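Local coordinates for putative alpha-galactosidase (PDB 4NZJ), which probably hydrolyses alpha-D-galactosides, releasing their terminal non-reducing alpha-D-galactose, at residues A[352-357]-A[402-407]. Numbering follows the deposited sequence. Where two conformers were deposited one is given.
Sequences CMMASP and DIWVKP
Met353, the last residue of helix 341-353, and Met354 just after it, both selenomethionines, meet the strand at Trp404 and Lys406. Met353 turns at chi2 (-73°) and again at chi3, which brings its methyl CE to the strand backbone, 3.4 Å from Trp404 O; a flexible apolar chain can fold among neighbours as small or aliphatic as Ala392, Ala414, Ala416 and Ile383. Met354 lies at the far end of the indole, its SE against CH2 and CZ3 in an oblique Met-aromatic contact, 4.5 Å from the centroid of the six-membered ring. Its CG touches Trp404 CZ3 at 3.8 Å. Lys406 runs nearly extended across the helix end, its long chain laying methylenes beside Met353 O (CE at 3.3 Å), and bends at chi4 (-56°); its NZ hydrogen-bonds to Arg390 O. The contact joins the TIM-barrel domain to the C-terminal beta sandwich: the helix precedes barrel strand 358-360, and strand 401-407 belongs to the sandwich. A Schellman motif closes the helix: Ser356 N hydrogen-bonds to Trp351 O and Ala355 N to Cys352 O, with Ala355, small and at positive phi, as C-prime residue. The wide indole also offers an N-H: Trp404 NE1 donates to Asp402 OD2 (3.0 Å), tilted from the ring plane, which helps fix the ring's rotation, and Arg420 forms a salt bridge with Asp402 OD1.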
# COMPACT_ATOMS: atom_id res chain seq x y z
N CYS A 352 -7.53 -4.26 2.57
CA CYS A 352 -8.14 -2.94 2.47
C CYS A 352 -8.74 -2.51 3.81
O CYS A 352 -8.47 -1.41 4.29
CB CYS A 352 -9.19 -2.90 1.35
SG CYS A 352 -8.46 -2.86 -0.30
N MSE A 353 -9.54 -3.38 4.42
CA MSE A 353 -10.17 -3.09 5.71
C MSE A 353 -9.18 -2.81 6.81
O MSE A 353 -9.45 -1.99 7.69
CB MSE A 353 -11.03 -4.27 6.18
CG MSE A 353 -12.27 -4.49 5.31
SE MSE A 353 -13.64 -3.12 5.61
CE MSE A 353 -14.17 -3.64 7.43
N MSE A 354 -8.04 -3.50 6.79
CA MSE A 354 -7.01 -3.35 7.84
C MSE A 354 -6.09 -2.17 7.62
O MSE A 354 -5.12 -2.00 8.36
CB MSE A 354 -6.20 -4.64 7.93
CG MSE A 354 -7.05 -5.81 8.44
SE MSE A 354 -5.97 -7.44 8.71
CE MSE A 354 -5.07 -7.54 6.97
N ALA A 355 -6.40 -1.32 6.64
CA ALA A 355 -5.55 -0.18 6.30
C ALA A 355 -4.11 -0.66 6.10
O ALA A 355 -3.15 -0.04 6.59
CB ALA A 355 -5.63 0.90 7.37
N SER A 356 -3.97 -1.75 5.36
CA SER A 356 -2.67 -2.35 5.08
C SER A 356 -2.03 -1.69 3.87
O SER A 356 -2.74 -1.24 2.97
CB SER A 356 -2.83 -3.84 4.79
OG SER A 356 -3.46 -4.51 5.85
N PRO A 357 -0.70 -1.66 3.83
CA PRO A 357 -0.04 -1.42 2.55
C PRO A 357 -0.62 -2.36 1.51
O PRO A 357 -0.92 -3.52 1.83
CB PRO A 357 1.42 -1.76 2.85
CG PRO A 357 1.58 -1.49 4.30
CD PRO A 357 0.27 -1.89 4.92
N ASP A 402 -15.76 -14.12 10.38
CA ASP A 402 -15.35 -12.91 11.07
C ASP A 402 -16.29 -11.77 10.70
O ASP A 402 -16.80 -11.73 9.57
CB ASP A 402 -13.99 -12.41 10.61
CG ASP A 402 -12.84 -13.34 10.93
OD1 ASP A 402 -13.00 -14.26 11.75
OD2 ASP A 402 -11.77 -13.09 10.34
N ILE A 403 -16.46 -10.84 11.63
CA ILE A 403 -17.02 -9.52 11.34
C ILE A 403 -15.94 -8.49 11.66
O ILE A 403 -15.53 -8.39 12.81
CB ILE A 403 -18.26 -9.22 12.20
CG1 ILE A 403 -19.36 -10.25 11.96
CG2 ILE A 403 -18.78 -7.81 11.91
CD1 ILE A 403 -19.82 -10.32 10.53
N TRP A 404 -15.49 -7.77 10.64
CA TRP A 404 -14.50 -6.71 10.80
C TRP A 404 -15.19 -5.37 10.62
O TRP A 404 -16.06 -5.24 9.76
CB TRP A 404 -13.39 -6.84 9.77
CG TRP A 404 -12.53 -8.05 9.88
CD1 TRP A 404 -12.85 -9.32 9.53
CD2 TRP A 404 -11.17 -8.08 10.34
NE1 TRP A 404 -11.78 -10.16 9.76
CE2 TRP A 404 -10.73 -9.42 10.24
CE3 TRP A 404 -10.29 -7.11 10.82
CZ2 TRP A 404 -9.45 -9.82 10.63
CZ3 TRP A 404 -9.00 -7.51 11.19
CH2 TRP A 404 -8.60 -8.85 11.09
N VAL A 405 -14.79 -4.37 11.40
CA VAL A 405 -15.47 -3.07 11.40
C VAL A 405 -14.44 -1.95 11.34
O VAL A 405 -13.52 -1.90 12.16
CB VAL A 405 -16.33 -2.90 12.66
CG1 VAL A 405 -17.07 -1.58 12.63
CG2 VAL A 405 -17.30 -4.06 12.79
N LYS A 406 -14.62 -1.05 10.37
CA LYS A 406 -13.70 0.07 10.14
C LYS A 406 -14.48 1.39 10.14
O LYS A 406 -15.21 1.67 9.18
CB LYS A 406 -12.99 -0.12 8.80
CG LYS A 406 -11.80 0.80 8.52
CD LYS A 406 -11.44 0.73 7.04
CE LYS A 406 -10.02 1.16 6.72
NZ LYS A 406 -9.67 2.53 7.18
N PRO A 407 -14.32 2.21 11.18
CA PRO A 407 -14.91 3.55 11.15
C PRO A 407 -14.29 4.38 10.03
O PRO A 407 -13.10 4.25 9.77
CB PRO A 407 -14.57 4.13 12.53
CG PRO A 407 -14.24 2.95 13.38
CD PRO A 407 -13.61 1.95 12.45